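Local atomic coordinates of acyl-[acyl-carrier-protein]--UDP-N-acetylglucosamine O-acyltransferase (PDB entry 1J2Z), a protein that probably transfers an (R)-3-hydroxyacyl chain from acyl carrier protein to UDP-N-acetylglucosamine, the first step of lipid A biosynthesis. Residues A8-S11 with P12-I16; V32-D35 with E36-L40. All coordinates share one frame; numbering follows the deposited sequence.

From the N terminus the chain first turns at contact 1, where the corner at Ser11-Ala14 joins strand 9-10 to strand 15-16, and then, further on, at contact 2, where the corner at Asp35-Val38 joins strand 33-34 to strand 39-40. The two are in series, neither nested nor crossed, with centres about 11 Å apart. Each bends the chain from one face of the left-handed beta-helix to the next, so that together they touch all three sheets of the coil. Strands 15-16 and 33-34 are neighbours in one sheet: Glu15 O lies 2.9 Å from Leu34 N, a probable hydrogen bond, and Ile16 CD1 packs on Leu34 CD1 inside the coil.

Contact 1: residues A8-S11 with P12-I16; sequences AIIS and PKAEI
Ser11 grips the turn that follows it through two separate oxygens. Its hydroxyl OG, set opposite the backbone N (chi1 166°), reaches past Pro12 N and accepts a hydrogen bond from Lys13 N at 3.0 Å, while its carbonyl O takes Ala14 N at 3.1 Å and closes a type I beta turn from Ser11 to Ala14. That second donor stands above the carbonyl plane, 63° out of it. A water bridges the two ends of the turn, donating to Ser11 O at 2.7 Å and to Ala14 O at 2.8 Å, so Ser11 O serves two donors. This polar knot is the tight part. The apolar part is looser: Ile10 CG2 stands 4.4 Å from Ala14 CB and 4.3 Å from Ile16 CG1, with Ile22 of strand 21-22 and Ile28 of strand 27-28, the latter the sheet neighbour of 9-10, also against Ile10. On the solvent side Pro12 is exposed, its CB directed away from residues 8-11, and the extended Lys13 chain leads outward, its CB 3.6 Å from Ser11 OG. With a side-chain acceptor and a backbone acceptor on one residue, the chemistry is consistent with a surface corner whose shape Ser11 sets through hydrogen bonds.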
loop_
_atom_site.group_PDB
_atom_site.type_symbol
_atom_site.label_atom_id
_atom_site.label_comp_id
_atom_site.label_asym_id
_atom_site.label_seq_id
_atom_site.Cartn_x
_atom_site.Cartn_y
_atom_site.Cartn_z
ATOM N N ALA A 8 23.239 13.532 10.962
ATOM C CA ALA A 8 22.527 13.950 9.756
ATOM C C ALA A 8 23.503 14.458 8.695
ATOM O O ALA A 8 24.508 15.089 9.024
ATOM C CB ALA A 8 21.512 15.045 10.099
ATOM N N ILE A 9 23.214 14.161 7.430
ATOM C CA ILE A 9 24.052 14.610 6.320
ATOM C C ILE A 9 23.325 15.783 5.675
ATOM O O ILE A 9 22.248 15.621 5.098
ATOM C CB ILE A 9 24.255 13.509 5.261
ATOM C CG1 ILE A 9 24.943 12.293 5.889
ATOM C CG2 ILE A 9 25.111 14.053 4.103
ATOM C CD1 ILE A 9 26.328 12.589 6.471
ATOM N N ILE A 10 23.926 16.961 5.774
ATOM C CA ILE A 10 23.319 18.180 5.257
ATOM C C ILE A 10 24.255 18.931 4.317
ATOM O O ILE A 10 25.325 19.378 4.721
ATOM C CB ILE A 10 22.945 19.110 6.429
ATOM C CG1 ILE A 10 22.085 18.343 7.440
ATOM C CG2 ILE A 10 22.209 20.346 5.911
ATOM C CD1 ILE A 10 21.845 19.104 8.724
ATOM N N SER A 11 23.847 19.067 3.062
ATOM C CA SER A 11 24.654 19.777 2.079
ATOM C C SER A 11 24.924 21.201 2.532
ATOM O O SER A 11 24.037 21.878 3.049
ATOM C CB SER A 11 23.940 19.829 0.733
ATOM O OG SER A 11 24.570 20.773 -0.115
ATOM N N PRO A 12 26.161 21.675 2.356
ATOM C CA PRO A 12 26.445 23.047 2.777
ATOM C C PRO A 12 25.661 24.060 1.936
ATOM O O PRO A 12 25.515 25.211 2.324
ATOM C CB PRO A 12 27.962 23.159 2.599
ATOM C CG PRO A 12 28.262 22.143 1.513
ATOM C CD PRO A 12 27.387 20.985 1.923
ATOM N N LYS A 13 25.140 23.620 0.796
ATOM C CA LYS A 13 24.376 24.510 -0.078
ATOM C C LYS A 13 22.901 24.606 0.294
ATOM O O LYS A 13 22.183 25.471 -0.210
ATOM C CB LYS A 13 24.513 24.063 -1.531
ATOM C CG LYS A 13 25.961 24.028 -2.004
ATOM C CD LYS A 13 26.069 23.589 -3.450
ATOM C CE LYS A 13 27.522 23.492 -3.883
ATOM N NZ LYS A 13 27.626 23.179 -5.337
ATOM N N ALA A 14 22.441 23.718 1.173
ATOM C CA ALA A 14 21.047 23.754 1.594
ATOM C C ALA A 14 20.884 24.949 2.523
ATOM O O ALA A 14 21.847 25.372 3.163
ATOM C CB ALA A 14 20.681 22.480 2.321
ATOM N N GLU A 15 19.676 25.496 2.585
ATOM C CA GLU A 15 19.398 26.642 3.441
ATOM C C GLU A 15 18.507 26.182 4.592
ATOM O O GLU A 15 17.370 25.766 4.380
ATOM C CB GLU A 15 18.709 27.742 2.630
ATOM C CG GLU A 15 19.552 28.248 1.461
ATOM C CD GLU A 15 20.758 29.051 1.917
ATOM O OE1 GLU A 15 21.771 29.085 1.182
ATOM O OE2 GLU A 15 20.688 29.657 3.007
ATOM N N ILE A 16 19.045 26.242 5.805
ATOM C CA ILE A 16 18.327 25.817 7.000
ATOM C C ILE A 16 18.088 27.023 7.903
ATOM O O ILE A 16 19.023 27.538 8.503
ATOM C CB ILE A 16 19.147 24.790 7.801
ATOM C CG1 ILE A 16 19.713 23.712 6.867
ATOM C CG2 ILE A 16 18.274 24.173 8.888
ATOM C CD1 ILE A 16 18.662 22.868 6.164
HETATM O O HOH W 1 23.656 23.986 4.726
#

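Contact 2: residues V32-D35 with E36-L40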
loop_
_atom_site.group_PDB
_atom_site.type_symbol
_atom_site.label_atom_id
_atom_site.label_comp_id
_atom_site.label_asym_id
_atom_site.label_seq_id
_atom_site.Cartn_x
_atom_site.Cartn_y
_atom_site.Cartn_z
ATOM N N VAL A 32 17.768 21.959 -1.111
ATOM C CA VAL A 32 16.719 22.024 -0.100
ATOM C C VAL A 32 16.705 23.312 0.718
ATOM O O VAL A 32 17.747 23.914 0.986
ATOM C CB VAL A 32 16.834 20.823 0.891
ATOM C CG1 VAL A 32 15.766 20.929 1.978
ATOM C CG2 VAL A 32 16.693 19.499 0.133
ATOM N N LYS A 33 15.505 23.723 1.110
ATOM C CA LYS A 33 15.315 24.905 1.935
ATOM C C LYS A 33 14.312 24.537 3.019
ATOM O O LYS A 33 13.248 23.991 2.729
ATOM C CB LYS A 33 14.767 26.065 1.105
ATOM C CG LYS A 33 15.678 26.484 -0.034
ATOM C CD LYS A 33 15.016 27.531 -0.901
ATOM C CE LYS A 33 15.915 27.899 -2.062
ATOM N NZ LYS A 33 16.390 26.694 -2.800
ATOM N N LEU A 34 14.662 24.814 4.269
ATOM C CA LEU A 34 13.777 24.514 5.385
ATOM C C LEU A 34 13.495 25.813 6.128
ATOM O O LEU A 34 14.401 26.425 6.696
ATOM C CB LEU A 34 14.432 23.502 6.331
ATOM C CG LEU A 34 14.904 22.174 5.723
ATOM C CD1 LEU A 34 15.543 21.322 6.810
ATOM C CD2 LEU A 34 13.725 21.437 5.095
ATOM N N ASP A 35 12.239 26.236 6.113
ATOM C CA ASP A 35 11.851 27.470 6.777
ATOM C C ASP A 35 11.800 27.263 8.288
ATOM O O ASP A 35 11.963 26.146 8.789
ATOM C CB ASP A 35 10.491 27.945 6.250
ATOM C CG ASP A 35 10.316 29.468 6.341
ATOM O OD1 ASP A 35 9.334 29.990 5.775
ATOM O OD2 ASP A 35 11.154 30.139 6.977
ATOM N N GLU A 36 11.576 28.356 9.003
ATOM C CA GLU A 36 11.517 28.357 10.456
ATOM C C GLU A 36 10.603 27.329 11.117
ATOM O O GLU A 36 9.476 27.092 10.672
ATOM C CB GLU A 36 11.120 29.753 10.946
ATOM C CG GLU A 36 10.884 29.849 12.443
ATOM C CD GLU A 36 10.585 31.274 12.896
ATOM O OE1 GLU A 36 9.589 31.863 12.418
ATOM O OE2 GLU A 36 11.351 31.806 13.726
ATOM N N GLY A 37 11.108 26.724 12.189
ATOM C CA GLY A 37 10.325 25.768 12.949
ATOM C C GLY A 37 10.091 24.397 12.345
ATOM O O GLY A 37 9.349 23.602 12.921
ATOM N N VAL A 38 10.695 24.112 11.195
ATOM C CA VAL A 38 10.515 22.802 10.575
ATOM C C VAL A 38 11.100 21.709 11.458
ATOM O O VAL A 38 12.183 21.871 12.021
ATOM C CB VAL A 38 11.203 22.719 9.192
ATOM C CG1 VAL A 38 11.388 21.247 8.779
ATOM C CG2 VAL A 38 10.368 23.452 8.152
ATOM N N LYS A 39 10.377 20.599 11.582
ATOM C CA LYS A 39 10.859 19.480 12.380
ATOM C C LYS A 39 10.943 18.194 11.566
ATOM O O LYS A 39 9.934 17.669 11.098
ATOM C CB LYS A 39 9.967 19.238 13.605
ATOM C CG LYS A 39 10.431 18.038 14.428
ATOM C CD LYS A 39 9.608 17.827 15.697
ATOM C CE LYS A 39 10.135 16.633 16.485
ATOM N NZ LYS A 39 9.469 16.491 17.807
ATOM N N LEU A 40 12.160 17.693 11.404
ATOM C CA LEU A 40 12.381 16.462 10.673
ATOM C C LEU A 40 12.745 15.401 11.687
ATOM O O LEU A 40 13.674 15.587 12.472
ATOM C CB LEU A 40 13.544 16.608 9.688
ATOM C CG LEU A 40 13.481 17.701 8.624
ATOM C CD1 LEU A 40 14.700 17.576 7.722
ATOM C CD2 LEU A 40 12.201 17.569 7.818
#
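Asp35 carries its CG on the far side of CB from the backbone N (chi1 -152°), which swings the carboxylate forward beside its own carbonyl carbon and lets OD2 accept Glu36 N at 2.7 Å; the N-H comes from above the carboxylate plane, 38° out of it. Leu34 and Leu40 both place CG beside the backbone N, and their branches reach toward each other tip to tip, CD1 to CD1 at 3.9 Å. Between these two ends runs a type II beta turn from Asp35 to Val38, with Gly37 at positive phi. The turn's own bond, Val38 N to Asp35 O, is weak at 3.4 Å. Val38 CG2 rests against the same oxygen at 3.2 Å, and its other branch, CG1, is 4.4 Å from Leu34 CD2. The leucines and Val38 are buried, whereas the Glu36 chain runs extended into the solvent. Asp35 OD1 makes a salt bridge to Lys54, so the carboxylate is pinned through both oxygens, which probably keeps it ionised. The corner joins two faces of the left-handed beta-helix: strand 33-34 lies between 15-16 and 49-52, strand 39-40 between 21-22 and 57-58, and the inward leucines meet Leu46 of strand 45-46 on the third face.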